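Local coordinates for protein ceramide very long chain fatty acid hydroxylase SCS7 (Saccharomyces cerevisiae, PDB 4ZR1) that hydroxylates the very long chain fatty acid of ceramides, probably at C-2, as an integral membrane enzyme with two zinc ions bound among its histidines, at residues Y256-L261 with P283-K288; H51-L56 with K71-D76; T26-E31 with I78-H83. All coordinates share one frame; numbering follows the deposited sequence.

Contact 1 (Y256-L261 with P283-K288); sequences YKNYQL and PLSKMK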
loop_
_atom_site.group_PDB
_atom_site.type_symbol
_atom_site.label_atom_id
_atom_site.label_comp_id
_atom_site.label_asym_id
_atom_site.label_seq_id
_atom_site.Cartn_x
_atom_site.Cartn_y
_atom_site.Cartn_z
ATOM N N TYR A 256 11.776 -0.890 -4.622
ATOM C CA TYR A 256 12.753 -1.119 -5.680
ATOM C C TYR A 256 13.988 -1.912 -5.255
ATOM O O TYR A 256 15.017 -1.850 -5.922
ATOM C CB TYR A 256 13.207 0.220 -6.258
ATOM C CG TYR A 256 12.081 1.125 -6.687
ATOM C CD1 TYR A 256 11.504 1.008 -7.949
ATOM C CD2 TYR A 256 11.600 2.107 -5.834
ATOM C CE1 TYR A 256 10.471 1.846 -8.341
ATOM C CE2 TYR A 256 10.578 2.941 -6.214
ATOM C CZ TYR A 256 10.015 2.811 -7.464
ATOM O OH TYR A 256 8.998 3.657 -7.823
ATOM N N LYS A 257 13.895 -2.660 -4.161
ATOM C CA LYS A 257 15.032 -3.456 -3.703
ATOM C C LYS A 257 14.607 -4.755 -3.017
ATOM O O LYS A 257 15.071 -5.843 -3.383
ATOM C CB LYS A 257 15.901 -2.630 -2.758
ATOM C CG LYS A 257 17.118 -3.359 -2.227
ATOM C CD LYS A 257 18.000 -2.409 -1.440
ATOM C CE LYS A 257 19.270 -3.082 -0.949
ATOM N NZ LYS A 257 20.118 -2.107 -0.205
ATOM N N ASN A 258 13.723 -4.638 -2.027
ATOM C CA ASN A 258 13.268 -5.796 -1.264
ATOM C C ASN A 258 11.884 -5.563 -0.655
ATOM O O ASN A 258 11.725 -4.702 0.213
ATOM C CB ASN A 258 14.284 -6.128 -0.157
ATOM C CG ASN A 258 14.110 -7.533 0.409
ATOM O OD1 ASN A 258 12.991 -7.999 0.626
ATOM N ND2 ASN A 258 15.228 -8.214 0.644
ATOM N N TYR A 259 10.891 -6.331 -1.106
ATOM C CA TYR A 259 9.538 -6.235 -0.561
ATOM C C TYR A 259 9.236 -7.387 0.401
ATOM O O TYR A 259 8.074 -7.670 0.701
ATOM C CB TYR A 259 8.491 -6.191 -1.690
ATOM C CG TYR A 259 8.423 -7.413 -2.594
ATOM C CD1 TYR A 259 9.284 -7.556 -3.675
ATOM C CD2 TYR A 259 7.468 -8.402 -2.388
ATOM C CE1 TYR A 259 9.219 -8.663 -4.504
ATOM C CE2 TYR A 259 7.386 -9.508 -3.218
ATOM C CZ TYR A 259 8.266 -9.634 -4.270
ATOM O OH TYR A 259 8.186 -10.737 -5.088
ATOM N N GLN A 260 10.287 -8.052 0.878
ATOM C CA GLN A 260 10.151 -9.007 1.975
ATOM C C GLN A 260 10.510 -8.316 3.291
ATOM O O GLN A 260 10.420 -8.912 4.368
ATOM C CB GLN A 260 11.027 -10.243 1.758
ATOM C CG GLN A 260 10.450 -11.246 0.786
ATOM C CD GLN A 260 10.615 -10.829 -0.661
ATOM O OE1 GLN A 260 11.700 -10.435 -1.097
ATOM N NE2 GLN A 260 9.525 -10.889 -1.410
ATOM N N LEU A 261 10.913 -7.050 3.180
ATOM C CA LEU A 261 11.275 -6.228 4.327
ATOM C C LEU A 261 10.689 -4.819 4.200
ATOM O O LEU A 261 10.091 -4.478 3.177
ATOM C CB LEU A 261 12.793 -6.145 4.455
ATOM C CG LEU A 261 13.561 -7.458 4.562
ATOM C CD1 LEU A 261 15.037 -7.182 4.423
ATOM C CD2 LEU A 261 13.264 -8.160 5.880
ATOM N N PRO A 283 19.362 -8.146 1.051
ATOM C CA PRO A 283 19.446 -8.742 -0.285
ATOM C C PRO A 283 18.403 -8.157 -1.233
ATOM O O PRO A 283 17.426 -7.549 -0.786
ATOM C CB PRO A 283 19.155 -10.226 -0.031
ATOM C CG PRO A 283 19.214 -10.407 1.454
ATOM C CD PRO A 283 18.848 -9.101 2.044
ATOM N N LEU A 284 18.599 -8.353 -2.531
ATOM C CA LEU A 284 17.557 -8.045 -3.503
ATOM C C LEU A 284 16.471 -9.121 -3.429
ATOM O O LEU A 284 16.696 -10.213 -2.891
ATOM C CB LEU A 284 18.132 -7.963 -4.917
ATOM C CG LEU A 284 19.279 -6.979 -5.161
ATOM C CD1 LEU A 284 19.723 -7.024 -6.618
ATOM C CD2 LEU A 284 18.883 -5.571 -4.766
ATOM N N SER A 285 15.287 -8.821 -3.955
ATOM C CA SER A 285 14.234 -9.825 -4.021
ATOM C C SER A 285 14.433 -10.699 -5.262
ATOM O O SER A 285 15.054 -10.271 -6.241
ATOM C CB SER A 285 12.858 -9.162 -4.016
ATOM O OG SER A 285 12.524 -8.708 -2.712
ATOM N N LYS A 286 13.932 -11.931 -5.216
ATOM C CA LYS A 286 14.203 -12.876 -6.293
ATOM C C LYS A 286 13.346 -12.555 -7.506
ATOM O O LYS A 286 12.203 -12.131 -7.371
ATOM C CB LYS A 286 13.989 -14.327 -5.827
ATOM C CG LYS A 286 12.573 -14.714 -5.407
ATOM C CD LYS A 286 12.578 -16.087 -4.719
ATOM C CE LYS A 286 11.177 -16.582 -4.361
ATOM N NZ LYS A 286 10.400 -17.025 -5.558
ATOM N N MET A 287 13.925 -12.726 -8.691
ATOM C CA MET A 287 13.208 -12.503 -9.937
ATOM C C MET A 287 13.056 -13.847 -10.632
ATOM O O MET A 287 13.708 -14.108 -11.646
ATOM C CB MET A 287 13.939 -11.496 -10.830
ATOM C CG MET A 287 14.542 -10.304 -10.074
ATOM S SD MET A 287 15.095 -8.961 -11.155
ATOM C CE MET A 287 16.436 -8.260 -10.206
ATOM N N LYS A 288 12.182 -14.682 -10.071
ATOM C CA LYS A 288 12.058 -16.097 -10.422
ATOM C C LYS A 288 11.772 -16.365 -11.902
ATOM O O LYS A 288 12.272 -17.331 -12.470
ATOM C CB LYS A 288 10.963 -16.748 -9.561
ATOM C CG LYS A 288 11.129 -18.246 -9.376
ATOM C CD LYS A 288 10.007 -18.805 -8.531
ATOM C CE LYS A 288 10.296 -20.222 -8.073
ATOM N NZ LYS A 288 9.550 -20.552 -6.826
#

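Contact 2 (H51-L56 with K71-D76); sequences HKFLDL and KDFYVD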
loop_
_atom_site.group_PDB
_atom_site.type_symbol
_atom_site.label_atom_id
_atom_site.label_comp_id
_atom_site.label_asym_id
_atom_site.label_seq_id
_atom_site.Cartn_x
_atom_site.Cartn_y
_atom_site.Cartn_z
ATOM N N HIS A 51 8.063 -9.934 -20.916
ATOM C CA HIS A 51 7.783 -10.620 -19.653
ATOM C C HIS A 51 6.532 -11.498 -19.709
ATOM O O HIS A 51 6.295 -12.303 -18.803
ATOM C CB HIS A 51 7.656 -9.597 -18.521
ATOM C CG HIS A 51 8.865 -8.727 -18.360
ATOM N ND1 HIS A 51 10.044 -9.183 -17.804
ATOM C CD2 HIS A 51 9.080 -7.429 -18.680
ATOM C CE1 HIS A 51 10.931 -8.204 -17.790
ATOM N NE2 HIS A 51 10.371 -7.128 -18.315
ATOM N N LYS A 52 5.746 -11.346 -20.774
ATOM C CA LYS A 52 4.565 -12.182 -21.005
ATOM C C LYS A 52 3.602 -12.133 -19.819
ATOM O O LYS A 52 3.082 -13.157 -19.380
ATOM C CB LYS A 52 4.985 -13.633 -21.298
ATOM C CG LYS A 52 5.642 -13.833 -22.664
ATOM C CD LYS A 52 5.699 -15.308 -23.061
ATOM C CE LYS A 52 4.761 -15.616 -24.224
ATOM N NZ LYS A 52 4.515 -17.077 -24.423
ATOM N N PHE A 53 3.363 -10.931 -19.311
ATOM C CA PHE A 53 2.560 -10.760 -18.104
ATOM C C PHE A 53 1.239 -10.029 -18.370
ATOM O O PHE A 53 0.252 -10.638 -18.759
ATOM C CB PHE A 53 3.380 -10.014 -17.055
ATOM C CG PHE A 53 2.702 -9.886 -15.720
ATOM C CD1 PHE A 53 2.148 -10.993 -15.098
ATOM C CD2 PHE A 53 2.660 -8.665 -15.066
ATOM C CE1 PHE A 53 1.530 -10.874 -13.862
ATOM C CE2 PHE A 53 2.046 -8.539 -13.824
ATOM C CZ PHE A 53 1.482 -9.643 -13.223
ATOM N N LEU A 54 1.219 -8.722 -18.141
ATOM C CA LEU A 54 0.039 -7.925 -18.430
ATOM C C LEU A 54 0.334 -6.903 -19.525
ATOM O O LEU A 54 1.429 -6.336 -19.599
ATOM C CB LEU A 54 -0.457 -7.208 -17.169
ATOM C CG LEU A 54 -0.957 -8.053 -15.995
ATOM C CD1 LEU A 54 -1.226 -7.149 -14.811
ATOM C CD2 LEU A 54 -2.209 -8.852 -16.339
ATOM N N ASP A 55 -0.654 -6.675 -20.376
ATOM C CA ASP A 55 -0.554 -5.668 -21.414
ATOM C C ASP A 55 -1.091 -4.365 -20.853
ATOM O O ASP A 55 -2.306 -4.195 -20.717
ATOM C CB ASP A 55 -1.322 -6.114 -22.661
ATOM C CG ASP A 55 -1.254 -5.106 -23.801
ATOM O OD1 ASP A 55 -0.506 -4.106 -23.685
ATOM O OD2 ASP A 55 -1.946 -5.333 -24.829
ATOM N N LEU A 56 -0.178 -3.454 -20.518
ATOM C CA LEU A 56 -0.552 -2.151 -19.955
ATOM C C LEU A 56 -1.521 -1.344 -20.815
ATOM O O LEU A 56 -2.191 -0.450 -20.317
ATOM C CB LEU A 56 0.687 -1.295 -19.723
ATOM C CG LEU A 56 1.518 -1.541 -18.465
ATOM C CD1 LEU A 56 2.658 -0.536 -18.347
ATOM C CD2 LEU A 56 0.627 -1.473 -17.248
ATOM N N LYS A 71 0.385 -18.914 -9.382
ATOM C CA LYS A 71 0.650 -17.980 -8.293
ATOM C C LYS A 71 2.071 -17.425 -8.265
ATOM O O LYS A 71 2.264 -16.221 -8.133
ATOM C CB LYS A 71 0.341 -18.660 -6.961
ATOM C CG LYS A 71 0.710 -17.852 -5.734
ATOM C CD LYS A 71 1.456 -18.714 -4.727
ATOM C CE LYS A 71 2.864 -19.000 -5.193
ATOM N NZ LYS A 71 3.619 -19.882 -4.259
ATOM N N ASP A 72 3.065 -18.296 -8.386
ATOM C CA ASP A 72 4.453 -17.863 -8.271
ATOM C C ASP A 72 4.826 -16.849 -9.346
ATOM O O ASP A 72 5.666 -15.978 -9.123
ATOM C CB ASP A 72 5.397 -19.064 -8.336
ATOM C CG ASP A 72 5.536 -19.763 -7.001
ATOM O OD1 ASP A 72 6.329 -19.284 -6.169
ATOM O OD2 ASP A 72 4.855 -20.786 -6.780
ATOM N N PHE A 73 4.191 -16.958 -10.505
ATOM C CA PHE A 73 4.469 -16.055 -11.613
ATOM C C PHE A 73 3.798 -14.705 -11.394
ATOM O O PHE A 73 4.400 -13.650 -11.620
ATOM C CB PHE A 73 4.004 -16.669 -12.921
ATOM C CG PHE A 73 4.200 -15.779 -14.111
ATOM C CD1 PHE A 73 5.477 -15.413 -14.511
ATOM C CD2 PHE A 73 3.106 -15.315 -14.842
ATOM C CE1 PHE A 73 5.669 -14.599 -15.613
ATOM C CE2 PHE A 73 3.287 -14.499 -15.946
ATOM C CZ PHE A 73 4.573 -14.139 -16.334
ATOM N N TYR A 74 2.548 -14.745 -10.950
ATOM C CA TYR A 74 1.832 -13.524 -10.619
ATOM C C TYR A 74 2.567 -12.694 -9.553
ATOM O O TYR A 74 2.721 -11.478 -9.715
ATOM C CB TYR A 74 0.418 -13.843 -10.136
ATOM C CG TYR A 74 -0.224 -12.657 -9.479
ATOM C CD1 TYR A 74 -0.767 -11.623 -10.240
ATOM C CD2 TYR A 74 -0.250 -12.541 -8.095
ATOM C CE1 TYR A 74 -1.342 -10.514 -9.636
ATOM C CE2 TYR A 74 -0.819 -11.437 -7.481
ATOM C CZ TYR A 74 -1.363 -10.429 -8.252
ATOM O OH TYR A 74 -1.922 -9.338 -7.629
ATOM N N VAL A 75 3.011 -13.341 -8.469
ATOM C CA VAL A 75 3.658 -12.615 -7.371
ATOM C C VAL A 75 5.026 -12.105 -7.799
ATOM O O VAL A 75 5.447 -11.035 -7.384
ATOM C CB VAL A 75 3.819 -13.475 -6.073
ATOM C CG1 VAL A 75 2.477 -13.986 -5.597
ATOM C CG2 VAL A 75 4.768 -14.632 -6.283
ATOM N N ASP A 76 5.711 -12.856 -8.649
ATOM C CA ASP A 76 7.026 -12.440 -9.097
ATOM C C ASP A 76 6.914 -11.232 -10.010
ATOM O O ASP A 76 7.787 -10.372 -10.041
ATOM C CB ASP A 76 7.735 -13.580 -9.825
ATOM C CG ASP A 76 9.172 -13.242 -10.163
ATOM O OD1 ASP A 76 9.426 -12.774 -11.294
ATOM O OD2 ASP A 76 10.045 -13.424 -9.283
#

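Contact 3 (T26-E31 with I78-H83); sequences TTFVKE and IHRPRH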
loop_
_atom_site.group_PDB
_atom_site.type_symbol
_atom_site.label_atom_id
_atom_site.label_comp_id
_atom_site.label_asym_id
_atom_site.label_seq_id
_atom_site.Cartn_x
_atom_site.Cartn_y
_atom_site.Cartn_z
ATOM N N THR A 26 11.967 -3.210 -14.057
ATOM C CA THR A 26 11.548 -4.490 -13.491
ATOM C C THR A 26 12.669 -5.172 -12.729
ATOM O O THR A 26 12.465 -6.229 -12.138
ATOM C CB THR A 26 11.037 -5.453 -14.589
ATOM O OG1 THR A 26 12.117 -5.803 -15.466
ATOM C CG2 THR A 26 9.918 -4.813 -15.391
ATOM N N THR A 27 13.857 -4.573 -12.750
ATOM C CA THR A 27 15.007 -5.161 -12.088
ATOM C C THR A 27 15.321 -4.383 -10.814
ATOM O O THR A 27 15.592 -3.180 -10.854
ATOM C CB THR A 27 16.257 -5.194 -13.003
ATOM O OG1 THR A 27 16.653 -3.859 -13.336
ATOM C CG2 THR A 27 15.963 -5.962 -14.287
ATOM N N PHE A 28 15.262 -5.089 -9.689
ATOM C CA PHE A 28 15.570 -4.524 -8.389
ATOM C C PHE A 28 17.020 -4.046 -8.345
ATOM O O PHE A 28 17.879 -4.611 -9.018
ATOM C CB PHE A 28 15.295 -5.565 -7.299
ATOM C CG PHE A 28 13.873 -6.066 -7.288
ATOM C CD1 PHE A 28 12.809 -5.175 -7.225
ATOM C CD2 PHE A 28 13.597 -7.425 -7.377
ATOM C CE1 PHE A 28 11.498 -5.629 -7.227
ATOM C CE2 PHE A 28 12.284 -7.886 -7.382
ATOM C CZ PHE A 28 11.232 -6.984 -7.306
ATOM N N VAL A 29 17.285 -2.993 -7.574
ATOM C CA VAL A 29 18.633 -2.438 -7.475
ATOM C C VAL A 29 19.105 -2.397 -6.018
ATOM O O VAL A 29 18.292 -2.263 -5.103
ATOM C CB VAL A 29 18.712 -1.016 -8.081
ATOM C CG1 VAL A 29 20.140 -0.704 -8.517
ATOM C CG2 VAL A 29 17.778 -0.889 -9.269
ATOM N N LYS A 30 20.415 -2.525 -5.802
ATOM C CA LYS A 30 20.952 -2.505 -4.447
ATOM C C LYS A 30 20.846 -1.088 -3.911
ATOM O O LYS A 30 20.706 -0.890 -2.708
ATOM C CB LYS A 30 22.404 -2.993 -4.399
ATOM C CG LYS A 30 23.425 -1.882 -4.203
ATOM C CD LYS A 30 24.824 -2.361 -4.489
ATOM C CE LYS A 30 25.532 -1.402 -5.422
ATOM N NZ LYS A 30 26.750 -2.035 -5.973
ATOM N N GLU A 31 20.899 -0.107 -4.807
ATOM C CA GLU A 31 20.768 1.288 -4.419
ATOM C C GLU A 31 19.825 1.994 -5.389
ATOM O O GLU A 31 19.877 1.770 -6.595
ATOM C CB GLU A 31 22.141 1.974 -4.365
ATOM C CG GLU A 31 22.302 2.838 -3.124
ATOM C CD GLU A 31 22.617 2.027 -1.879
ATOM O OE1 GLU A 31 23.429 1.082 -1.963
ATOM O OE2 GLU A 31 22.033 2.329 -0.816
ATOM N N ILE A 78 4.058 -9.006 -10.492
ATOM C CA ILE A 78 3.299 -7.849 -10.011
ATOM C C ILE A 78 4.150 -6.903 -9.156
ATOM O O ILE A 78 3.850 -5.712 -9.064
ATOM C CB ILE A 78 2.065 -8.289 -9.183
ATOM C CG1 ILE A 78 1.018 -7.178 -9.128
ATOM C CG2 ILE A 78 2.469 -8.701 -7.766
ATOM C CD1 ILE A 78 0.377 -6.873 -10.455
ATOM N N HIS A 79 5.211 -7.434 -8.539
ATOM C CA HIS A 79 6.090 -6.634 -7.688
ATOM C C HIS A 79 7.310 -6.112 -8.453
ATOM O O HIS A 79 8.176 -5.454 -7.884
ATOM C CB HIS A 79 6.551 -7.439 -6.467
ATOM C CG HIS A 79 5.433 -7.875 -5.571
ATOM N ND1 HIS A 79 4.943 -9.162 -5.563
ATOM C CD2 HIS A 79 4.704 -7.192 -4.655
ATOM C CE1 HIS A 79 3.963 -9.256 -4.683
ATOM N NE2 HIS A 79 3.792 -8.073 -4.121
ATOM N N ARG A 80 7.385 -6.403 -9.745
ATOM C CA ARG A 80 8.415 -5.784 -10.565
ATOM C C ARG A 80 7.775 -4.601 -11.275
ATOM O O ARG A 80 6.937 -4.780 -12.155
ATOM C CB ARG A 80 9.019 -6.799 -11.528
ATOM C CG ARG A 80 9.674 -7.962 -10.785
ATOM C CD ARG A 80 10.269 -8.993 -11.714
ATOM N NE ARG A 80 11.306 -8.415 -12.556
ATOM C CZ ARG A 80 12.058 -9.119 -13.392
ATOM N NH1 ARG A 80 12.982 -8.515 -14.131
ATOM N NH2 ARG A 80 11.885 -10.430 -13.483
ATOM N N PRO A 81 8.142 -3.378 -10.854
ATOM C CA PRO A 81 7.361 -2.182 -11.192
ATOM C C PRO A 81 7.416 -1.753 -12.654
ATOM O O PRO A 81 8.415 -1.937 -13.343
ATOM C CB PRO A 81 7.978 -1.096 -10.294
ATOM C CG PRO A 81 9.355 -1.591 -9.978
ATOM C CD PRO A 81 9.232 -3.081 -9.905
ATOM N N ARG A 82 6.314 -1.178 -13.115
ATOM C CA ARG A 82 6.279 -0.524 -14.408
ATOM C C ARG A 82 5.797 0.906 -14.189
ATOM O O ARG A 82 5.527 1.306 -13.058
ATOM C CB ARG A 82 5.359 -1.265 -15.384
ATOM C CG ARG A 82 5.098 -2.721 -15.037
ATOM C CD ARG A 82 6.256 -3.640 -15.391
ATOM N NE ARG A 82 6.014 -4.996 -14.906
ATOM C CZ ARG A 82 6.281 -6.092 -15.605
ATOM N NH1 ARG A 82 6.029 -7.290 -15.099
ATOM N NH2 ARG A 82 6.793 -5.985 -16.822
ATOM N N HIS A 83 5.692 1.674 -15.266
ATOM C CA HIS A 83 5.152 3.025 -15.194
ATOM C C HIS A 83 4.301 3.306 -16.432
ATOM O O HIS A 83 4.766 3.148 -17.562
ATOM C CB HIS A 83 6.283 4.057 -15.059
ATOM C CG HIS A 83 5.802 5.444 -14.759
ATOM N ND1 HIS A 83 5.123 5.765 -13.602
ATOM C CD2 HIS A 83 5.886 6.590 -15.475
ATOM C CE1 HIS A 83 4.812 7.047 -13.618
ATOM N NE2 HIS A 83 5.267 7.572 -14.741
#

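Contact 1 (Y256-L261 with P283-K288)
Asn258 holds CG anti to its backbone N (chi1 -163°), and from there the two ends of the carboxamide find different partners. Asn258 ND2 reaches across to make a hydrogen bond of 2.7 Å with Pro283 O; the donor sits above the plane of that carbonyl, not on a lone pair. Asn258 OD1 turns back on its own segment and accepts from Gln260 N at 2.7 Å, in the plane of the side-chain carbonyl. That closes an Asx turn in the loop after helix 242-256, where the loop meets the tail running toward strand 289-290. An alanine in place of this asparagine would lose both carboxamide bonds and would probably loosen the turn and its hold on Pro283. Ser285 is the residue of 283-288 most covered by the other segment. With OG anti to the carbonyl carbon, its hydroxyl reaches the turn, where Tyr259 N donates a weak bond of 3.3 Å to Ser285 OG. At Lys257 the backbones meet directly: Ser285 N gives a weak bond to Lys257 O at 3.0 Å, and Leu284 CA adds a CA-H...O contact to that same oxygen. Lys257 is fully extended and crosses Leu284 at about a right angle, with Lys257 CG 3.8 Å from Leu284 CD2; its ammonium is bound beyond the contact, by Lys30 O. Tyr259 has CG in the crowded position between N and carbonyl carbon (chi1 62°), and the CD1-CE1 side of its ring lies against Ser285, Tyr259 CE1 being 3.7 Å from Ser285 CB. The same ring stacks on His79 and lies about 4 Å, side chain to side chain, from the zinc ligands His155 and His178.

Contact 2 (H51-L56 with K71-D76)
Lys71 and Asp72 open helix 71-78 and form a salt bridge with each other, Lys71 NZ lying 2.9 Å from Asp72 OD2, while Lys71 NZ also pairs with Asp158. The packing against 51-56 starts at Phe73. Its CG is anti to the backbone N (chi1 178°), so the ring leaves the helix for the bend where helix 44-51 ends and Lys52 takes positive phi. There the rim of the ring, at CZ, comes up to two backbone carbonyls: Phe73 CZ is 3.5 Å from His51 O, which lies in the ring plane, and equally 3.5 Å from Lys52 O, an approach consistent with a weak attraction between the carbonyl oxygens and the C-H rim.

Phe53 completes the arrangement as an offset edge-to-face pair, its edge toward the face of Phe73, with planes at 87° and centroids 5.7 Å apart. The closest approach runs from Phe53 CD1 to Phe73 CE2, at 3.8 Å. The two side chains slide past each other in opposite directions, and Leu54 CG lies over one face of the Phe53 ring, toward its rim. Phe69 meets both rings, so the pair belongs to a small aromatic cluster.

Next along the helix, Tyr74 takes up the far end of the Phe53 ring: Phe53 CZ is 4.2 Å from Tyr74 CD1. The tyrosine hydroxyl is bound to His170 on helix 164-179, and its ring stacks on Phe167. Asp76 accepts from Lys288 N in the tail. Helix 71-78 lies between the bend after helix 44-51 and helix 164-179, with Tyr289 of strand 289-290 meeting Phe73 edge-to-face.

Contact 3 (T26-E31 with I78-H83)
The guanidinium of Arg80 receives Thr26 O at its edge, near the plane, whereas that of Arg82 carries the methyl of Thr26 over one face, Thr26 CG2 being 3.6 Å from Arg82 NH2. The phenyl ring of Phe28 has a carbonyl at its rim: Phe28 CE1 is 3.4 Å from His79 O. The side chain of Arg80 bends at chi3 (61°), turning NE and NH1 together onto one oxygen. Arg80 NE donates to Thr26 O at 2.5 Å, and a weak bond of 3.1 Å runs from Arg80 NH1 to the same Thr26 O, a forked grip on a single carbonyl. The other terminal nitrogen, NH2, forms a salt bridge with Glu290, so a buried arginine ties the N-terminal segment to the C-terminal hairpin of strands 289-290 and 293-294. Arg82 pairs likewise with Asp47 on helix 44-51. Phe28 crosses Arg80 at about a right angle, with Phe28 CZ 3.9 Å from Arg80 CG, and meets the ring of Pro81 through CE1. The imidazole of His79 lies beside the metal centre: ND1 is bound to Val75 O, and the ring meets those of two zinc ligands, His178 edge-to-face and His155 with the planes about 25° apart.

In the fold
All three contacts lie in the inferred cytoplasmic part of the enzyme, beyond the transmembrane helices. Along the chain contact 3 spans contact 2, joining residues 26-31 to 78-83 around it; contact 1 follows only after the membrane helices and helix 242-256. Contacts 1 and 3 are closest, with centres 9 Å apart, and are joined by the backbone hydrogen bond between Tyr256 and Val29; contact 2 lies 13 Å from contact 3 and 16 Å from contact 1. Helix 71-78 links contacts 2 and 3, and Asp76 joins contact 2 to contact 1. Tyr259 of contact 1 and His79 of contact 3 lie beside the histidine-bound zinc site, with contact 2 further out.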